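Local coordinates for protein N-acetyl-L-2,4-diaminobutyric acid deacetylase (Ruegeria pomeroyi, PDB 6TWL) that probably removes the acetyl group from N-acetyl-L-2,4-diaminobutyric acid as a zinc-dependent hydrolase in the bacterial degradation of ectoine, at residues R303-S309 with A323-V327. Sequence-based numbering, arbitrary orientation.
Sequences RAGLVIS and AVVGV
A classic beta bulge interrupts the antiparallel pairing of segments 303-309 and 323-327, which lie on strands 305-311 and 321-326 in the C-terminal beta-rich part of this aspartoacylase-like, zinc-dependent deacetylase. The short strand axes approach to 4.3 Å, with 137° between their N-to-C directions. Leu-306 and Gly-326 form a hydrogen-bonded pair (CA-CA 5.1 Å), and Val-307 and Val-325 a non-hydrogen-bonded one (4.5 Å). The register then slips by one, so that Ile-308 and Ser-309 both face Val-324. Ile-308, at phi/psi -109/-11, departs from extended geometry at the first position of the bulge.

Leu-306 N donates to Gly-326 O (2.8 Å), and Gly-326 N returns a bond to Leu-306 O (2.7 Å). Within the bulge, Val-324 O accepts from Ile-308 N at 2.8 Å and weakly from Ser-309 N at 3.5 Å. CA-H...O contacts supplement the ladder, among them Val-325 CA to Leu-306 O at 3.2 Å. Gly-305 CA likewise lies 3.2 Å from Gly-326 O, an approach that a CB on Gly-305 would obstruct.

Among the side chains, Val-307 CG1 meets Ala-323 CB at 4.0 Å. Ile-308, with chi1 p and chi2 t, brings CD1 to 3.8 Å from Val-324 CG1. Before the strand, Arg-303 lays NH2 3.6 Å from Val-327 CG1. Leu-306 and Ile-308 also touch Leu-250 of strand 248-251, joining this sheet to the edge of the large mixed sheet. The Ser-309 side chain lies about 7 Å from that of Glu-209, which binds zinc in another structure of the enzyme; no zinc is bound to this chain. The Ser-309 backbone completes the ladder, with Ser-309 O accepting from Val-324 N at 3.0 Å.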
ATOM      1  N   ARG A 303     -16.071 -14.380 -13.804  1.00 85.38           N
ATOM      2  CA  ARG A 303     -16.312 -15.094 -12.557  1.00 89.28           C
ATOM      3  C   ARG A 303     -17.319 -14.322 -11.722  1.00 82.99           C
ATOM      4  O   ARG A 303     -17.399 -13.093 -11.799  1.00 73.53           O
ATOM      5  CB  ARG A 303     -15.039 -15.289 -11.729  1.00 93.47           C
ATOM      6  CG  ARG A 303     -13.940 -16.038 -12.421  1.00 96.72           C
ATOM      7  CD  ARG A 303     -12.846 -16.411 -11.443  1.00103.31           C
ATOM      8  NE  ARG A 303     -13.387 -16.910 -10.186  1.00104.25           N
ATOM      9  CZ  ARG A 303     -12.990 -18.037  -9.608  1.00105.77           C
ATOM     10  NH1 ARG A 303     -12.050 -18.779 -10.179  1.00106.72           N
ATOM     11  NH2 ARG A 303     -13.533 -18.425  -8.464  1.00105.29           N
ATOM     12  N   ALA A 304     -18.069 -15.053 -10.904  1.00 81.77           N
ATOM     13  CA  ALA A 304     -19.013 -14.432  -9.992  1.00 77.49           C
ATOM     14  C   ALA A 304     -18.309 -13.973  -8.721  1.00 81.25           C
ATOM     15  O   ALA A 304     -17.354 -14.597  -8.251  1.00 93.82           O
ATOM     16  CB  ALA A 304     -20.146 -15.398  -9.646  1.00 77.97           C
ATOM     17  N   GLY A 305     -18.796 -12.872  -8.165  1.00 79.99           N
ATOM     18  CA  GLY A 305     -18.205 -12.284  -6.974  1.00 77.18           C
ATOM     19  C   GLY A 305     -18.602 -10.819  -6.850  1.00 78.36           C
ATOM     20  O   GLY A 305     -19.708 -10.430  -7.226  1.00 88.09           O
ATOM     21  N   LEU A 306     -17.673 -10.028  -6.318  1.00 74.39           N
ATOM     22  CA  LEU A 306     -17.877  -8.604  -6.094  1.00 74.03           C
ATOM     23  C   LEU A 306     -16.882  -7.807  -6.925  1.00 77.63           C
ATOM     24  O   LEU A 306     -15.694  -8.140  -6.968  1.00 78.81           O
ATOM     25  CB  LEU A 306     -17.704  -8.245  -4.613  1.00 71.51           C
ATOM     26  CG  LEU A 306     -18.645  -8.893  -3.597  1.00 79.65           C
ATOM     27  CD1 LEU A 306     -18.424  -8.299  -2.217  1.00 79.88           C
ATOM     28  CD2 LEU A 306     -20.087  -8.724  -4.018  1.00 82.84           C
ATOM     29  N   VAL A 307     -17.365  -6.754  -7.581  1.00 74.88           N
ATOM     30  CA  VAL A 307     -16.468  -5.843  -8.288  1.00 69.96           C
ATOM     31  C   VAL A 307     -15.657  -5.086  -7.241  1.00 69.04           C
ATOM     32  O   VAL A 307     -16.208  -4.302  -6.463  1.00 76.35           O
ATOM     33  CB  VAL A 307     -17.235  -4.882  -9.205  1.00 79.54           C
ATOM     34  CG1 VAL A 307     -16.301  -4.298 -10.259  1.00 78.35           C
ATOM     35  CG2 VAL A 307     -18.398  -5.597  -9.862  1.00 84.26           C
ATOM     36  N   ILE A 308     -14.349  -5.328  -7.210  1.00 67.00           N
ATOM     37  CA  ILE A 308     -13.469  -4.724  -6.216  1.00 65.42           C
ATOM     38  C   ILE A 308     -12.550  -3.671  -6.810  1.00 62.27           C
ATOM     39  O   ILE A 308     -11.903  -2.934  -6.046  1.00 62.81           O
ATOM     40  CB  ILE A 308     -12.641  -5.795  -5.477  1.00 72.03           C
ATOM     41  CG1 ILE A 308     -11.803  -6.599  -6.474  1.00 70.13           C
ATOM     42  CG2 ILE A 308     -13.556  -6.722  -4.702  1.00 79.37           C
ATOM     43  CD1 ILE A 308     -10.582  -7.250  -5.857  1.00 80.34           C
ATOM     44  N   SER A 309     -12.469  -3.572  -8.133  1.00 62.62           N
ATOM     45  CA  SER A 309     -11.643  -2.574  -8.791  1.00 65.85           C
ATOM     46  C   SER A 309     -12.252  -2.249 -10.146  1.00 70.27           C
ATOM     47  O   SER A 309     -12.925  -3.085 -10.754  1.00 64.60           O
ATOM     48  CB  SER A 309     -10.200  -3.055  -8.967  1.00 70.76           C
ATOM     49  OG  SER A 309      -9.349  -1.974  -9.305  1.00 72.61           O
ATOM     50  N   ALA A 323     -12.099  -4.162 -15.026  1.00 64.14           N
ATOM     51  CA  ALA A 323     -12.597  -4.367 -13.674  1.00 67.11           C
ATOM     52  C   ALA A 323     -11.960  -5.624 -13.102  1.00 64.14           C
ATOM     53  O   ALA A 323     -11.467  -6.481 -13.841  1.00 67.64           O
ATOM     54  CB  ALA A 323     -14.125  -4.483 -13.644  1.00 72.92           C
ATOM     55  N   VAL A 324     -11.975  -5.720 -11.773  1.00 62.82           N
ATOM     56  CA  VAL A 324     -11.522  -6.905 -11.054  1.00 61.50           C
ATOM     57  C   VAL A 324     -12.659  -7.393 -10.167  1.00 64.96           C
ATOM     58  O   VAL A 324     -13.367  -6.590  -9.549  1.00 63.76           O
ATOM     59  CB  VAL A 324     -10.257  -6.631 -10.213  1.00 62.43           C
ATOM     60  CG1 VAL A 324      -9.798  -7.900  -9.511  1.00 65.40           C
ATOM     61  CG2 VAL A 324      -9.143  -6.084 -11.085  1.00 60.48           C
ATOM     62  N   VAL A 325     -12.829  -8.712 -10.106  1.00 73.72           N
ATOM     63  CA  VAL A 325     -13.881  -9.353  -9.324  1.00 76.66           C
ATOM     64  C   VAL A 325     -13.238 -10.192  -8.228  1.00 80.71           C
ATOM     65  O   VAL A 325     -12.369 -11.026  -8.508  1.00 73.51           O
ATOM     66  CB  VAL A 325     -14.789 -10.225 -10.211  1.00 80.07           C
ATOM     67  CG1 VAL A 325     -16.078 -10.544  -9.483  1.00 80.41           C
ATOM     68  CG2 VAL A 325     -15.068  -9.534 -11.540  1.00 81.17           C
ATOM     69  N   GLY A 326     -13.670  -9.979  -6.987  1.00 77.34           N
ATOM     70  CA  GLY A 326     -13.226 -10.782  -5.852  1.00 75.75           C
ATOM     71  C   GLY A 326     -14.253 -11.840  -5.501  1.00 78.26           C
ATOM     72  O   GLY A 326     -15.458 -11.589  -5.548  1.00 74.27           O
ATOM     73  N   VAL A 327     -13.767 -13.040  -5.125  1.00 85.00           N
ATOM     74  CA  VAL A 327     -14.612 -14.228  -5.035  1.00 85.44           C
ATOM     75  C   VAL A 327     -15.143 -14.410  -3.614  1.00 88.54           C
ATOM     76  O   VAL A 327     -14.515 -14.014  -2.627  1.00 81.51           O
ATOM     77  CB  VAL A 327     -13.845 -15.471  -5.534  1.00 90.20           C
ATOM     78  CG1 VAL A 327     -14.761 -16.683  -5.617  1.00 97.45           C
ATOM     79  CG2 VAL A 327     -13.264 -15.193  -6.903  1.00 87.53           C
TER